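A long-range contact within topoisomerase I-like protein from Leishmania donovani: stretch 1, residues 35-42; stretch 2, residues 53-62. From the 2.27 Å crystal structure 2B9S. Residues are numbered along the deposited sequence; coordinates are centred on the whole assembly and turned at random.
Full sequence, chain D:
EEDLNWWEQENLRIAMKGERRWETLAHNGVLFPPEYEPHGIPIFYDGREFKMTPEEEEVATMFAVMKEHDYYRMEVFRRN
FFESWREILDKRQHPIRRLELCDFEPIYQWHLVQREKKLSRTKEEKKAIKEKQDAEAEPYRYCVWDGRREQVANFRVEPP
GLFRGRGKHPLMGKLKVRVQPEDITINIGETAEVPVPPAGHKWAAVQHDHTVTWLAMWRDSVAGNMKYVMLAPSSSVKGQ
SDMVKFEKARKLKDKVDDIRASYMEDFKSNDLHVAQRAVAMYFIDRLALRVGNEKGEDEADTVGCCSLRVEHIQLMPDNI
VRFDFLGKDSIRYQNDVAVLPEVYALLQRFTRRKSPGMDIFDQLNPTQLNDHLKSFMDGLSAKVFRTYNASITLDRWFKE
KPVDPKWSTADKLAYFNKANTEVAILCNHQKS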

# COMPACT_ATOMS: atom_id res chain seq x y z
N GLU D 35 3.09 -23.00 -15.19
CA GLU D 35 1.98 -23.15 -16.13
C GLU D 35 0.80 -23.92 -15.48
O GLU D 35 1.02 -24.78 -14.63
CB GLU D 35 2.48 -23.86 -17.41
N TYR D 36 -0.44 -23.59 -15.85
CA TYR D 36 -1.62 -24.28 -15.29
C TYR D 36 -1.61 -25.80 -15.55
O TYR D 36 -1.41 -26.23 -16.67
CB TYR D 36 -2.93 -23.69 -15.84
CG TYR D 36 -4.15 -24.32 -15.18
CD1 TYR D 36 -4.38 -24.15 -13.82
CD2 TYR D 36 -5.03 -25.14 -15.91
CE1 TYR D 36 -5.45 -24.73 -13.18
CE2 TYR D 36 -6.13 -25.74 -15.28
CZ TYR D 36 -6.32 -25.52 -13.91
OH TYR D 36 -7.37 -26.07 -13.23
N GLU D 37 -1.86 -26.60 -14.51
CA GLU D 37 -1.95 -28.07 -14.65
C GLU D 37 -3.40 -28.54 -14.47
O GLU D 37 -3.90 -28.58 -13.33
CB GLU D 37 -1.02 -28.78 -13.65
N PRO D 38 -4.08 -28.86 -15.59
CA PRO D 38 -5.50 -29.21 -15.46
C PRO D 38 -5.72 -30.51 -14.71
O PRO D 38 -4.87 -31.41 -14.76
CB PRO D 38 -5.98 -29.35 -16.92
CG PRO D 38 -4.91 -28.74 -17.74
CD PRO D 38 -3.64 -28.89 -16.99
N HIS D 39 -6.83 -30.61 -14.00
CA HIS D 39 -7.15 -31.82 -13.24
C HIS D 39 -8.21 -32.66 -13.96
O HIS D 39 -8.44 -33.80 -13.61
CB HIS D 39 -7.61 -31.44 -11.83
CG HIS D 39 -8.58 -30.30 -11.79
ND1 HIS D 39 -9.83 -30.36 -12.36
CD2 HIS D 39 -8.48 -29.06 -11.24
CE1 HIS D 39 -10.45 -29.21 -12.19
NE2 HIS D 39 -9.66 -28.40 -11.51
N GLY D 40 -8.87 -32.06 -14.95
CA GLY D 40 -9.95 -32.73 -15.69
C GLY D 40 -11.21 -33.08 -14.91
O GLY D 40 -12.02 -33.89 -15.38
N ILE D 41 -11.38 -32.52 -13.72
CA ILE D 41 -12.64 -32.67 -12.96
C ILE D 41 -13.76 -31.81 -13.58
O ILE D 41 -13.60 -30.61 -13.73
CB ILE D 41 -12.46 -32.35 -11.43
CG1 ILE D 41 -11.29 -33.13 -10.81
CG2 ILE D 41 -13.75 -32.65 -10.64
CD1 ILE D 41 -11.38 -34.66 -10.97
N PRO D 42 -14.89 -32.40 -13.93
CA PRO D 42 -16.00 -31.61 -14.46
C PRO D 42 -16.74 -30.79 -13.40
O PRO D 42 -16.61 -31.03 -12.22
CB PRO D 42 -16.92 -32.67 -15.04
CG PRO D 42 -16.70 -33.82 -14.19
CD PRO D 42 -15.27 -33.80 -13.76
N THR D 53 -12.27 -26.85 -21.30
CA THR D 53 -10.88 -26.61 -21.69
C THR D 53 -10.11 -26.20 -20.44
O THR D 53 -10.71 -25.66 -19.50
CB THR D 53 -10.78 -25.46 -22.72
OG1 THR D 53 -11.01 -24.19 -22.08
CG2 THR D 53 -11.76 -25.66 -23.91
N PRO D 54 -8.78 -26.47 -20.40
CA PRO D 54 -7.88 -26.03 -19.32
C PRO D 54 -8.05 -24.55 -18.89
O PRO D 54 -7.94 -24.22 -17.72
CB PRO D 54 -6.48 -26.27 -19.92
CG PRO D 54 -6.70 -27.51 -20.83
CD PRO D 54 -8.08 -27.28 -21.43
N GLU D 55 -8.31 -23.68 -19.86
CA GLU D 55 -8.47 -22.26 -19.64
C GLU D 55 -9.77 -21.94 -18.89
O GLU D 55 -9.77 -21.08 -18.01
CB GLU D 55 -8.41 -21.53 -20.99
CG GLU D 55 -8.44 -20.00 -20.90
CD GLU D 55 -8.70 -19.32 -22.24
OE1 GLU D 55 -9.10 -20.01 -23.23
OE2 GLU D 55 -8.54 -18.08 -22.30
N GLU D 56 -10.86 -22.60 -19.28
CA GLU D 56 -12.15 -22.50 -18.59
C GLU D 56 -12.06 -23.12 -17.21
O GLU D 56 -12.62 -22.58 -16.26
CB GLU D 56 -13.26 -23.22 -19.38
CG GLU D 56 -13.56 -22.63 -20.74
CD GLU D 56 -14.30 -23.57 -21.67
OE1 GLU D 56 -14.47 -24.75 -21.33
OE2 GLU D 56 -14.73 -23.14 -22.75
N GLU D 57 -11.37 -24.25 -17.12
CA GLU D 57 -11.26 -25.02 -15.91
C GLU D 57 -10.47 -24.29 -14.84
O GLU D 57 -10.77 -24.39 -13.65
CB GLU D 57 -10.61 -26.38 -16.21
CG GLU D 57 -10.42 -27.19 -14.96
CD GLU D 57 -9.45 -28.35 -15.13
OE1 GLU D 57 -9.83 -29.38 -15.75
OE2 GLU D 57 -8.34 -28.25 -14.60
N GLU D 58 -9.42 -23.60 -15.28
CA GLU D 58 -8.57 -22.86 -14.37
C GLU D 58 -9.37 -21.76 -13.67
O GLU D 58 -9.25 -21.58 -12.45
CB GLU D 58 -7.38 -22.25 -15.12
CG GLU D 58 -6.48 -21.37 -14.27
CD GLU D 58 -5.35 -20.73 -15.04
OE1 GLU D 58 -5.49 -20.51 -16.27
OE2 GLU D 58 -4.34 -20.39 -14.39
N VAL D 59 -10.17 -21.02 -14.45
CA VAL D 59 -10.99 -19.93 -13.94
C VAL D 59 -12.17 -20.40 -13.07
O VAL D 59 -12.44 -19.81 -12.02
CB VAL D 59 -11.39 -18.95 -15.08
CG1 VAL D 59 -12.29 -17.81 -14.57
CG2 VAL D 59 -10.13 -18.37 -15.71
N ALA D 60 -12.83 -21.48 -13.49
CA ALA D 60 -13.82 -22.19 -12.65
C ALA D 60 -13.25 -22.60 -11.29
O ALA D 60 -13.91 -22.47 -10.27
CB ALA D 60 -14.38 -23.43 -13.40
N THR D 61 -12.02 -23.11 -11.29
CA THR D 61 -11.36 -23.63 -10.09
C THR D 61 -11.06 -22.48 -9.13
O THR D 61 -11.11 -22.66 -7.93
CB THR D 61 -10.04 -24.44 -10.45
OG1 THR D 61 -10.35 -25.50 -11.36
CG2 THR D 61 -9.35 -25.04 -9.21
N MET D 62 -10.71 -21.32 -9.66
CA MET D 62 -10.42 -20.13 -8.87
C MET D 62 -11.59 -19.75 -7.93
O MET D 62 -11.39 -19.52 -6.74
CB MET D 62 -10.10 -18.96 -9.79
CG MET D 62 -8.71 -18.93 -10.35
SD MET D 62 -8.62 -17.66 -11.62
CE MET D 62 -7.01 -18.13 -12.32
O HOH W 1 -12.55 -29.58 -15.94

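The carboxylate of Glu57, buried on a helix, organises this contact by gathering donors from the irregular segment packed against it. Glu57 OE2 accepts two hydrogen bonds, from Tyr36 OH at 2.8 Å and from the backbone His39 N at 2.9 Å, while OE1 of the same residue accepts one from Gly40 N at 3.0 Å. The last is the more bent, with an N-H...O angle of 132° against 158° at His39. A carboxylate suits this place because its two oxygens can serve consecutive amides that have no helix or strand partners to satisfy them. A water extends the network: the water oxygen lies 2.7 Å from both Glu57 OE1 and Ile41 O, and donates to each. Gly40 adopts a positive phi of 65°, a conformation that glycine accommodates readily.

One helical turn further on, His39 NE2 donates to Thr61 OG1 (3.0 Å, 161°). Thr61 OG1 in turn donates to Glu57 O at 2.6 Å, so the threonine hydroxyl relays between the imidazole and the helix backbone. The other ring nitrogen is also used: His39 ND1 accepts from Ile41 N at 3.0 Å, a bond within the loop itself. With NE2 as donor and ND1 as acceptor, histidine fills both roles at once. The Glu57 carboxylate lies over one face of this ring, Glu57 CD being 3.2 Å from His39 CE1; the ring nitrogens approach OE2 but at angles too poor for hydrogen bonding.

Packing adds to this polar centre. Tyr36 combines a hydroxyl that reaches Glu57 with a flat ring that covers the aliphatic part of Glu58: Glu58 CB sits 3.5 Å from the centroid of the Tyr36 ring, almost on its normal, a CH-pi contact. Nearer the start of the helix, two compact, rigid prolines meet, with Pro38 CG 3.6 Å from Pro54 CB.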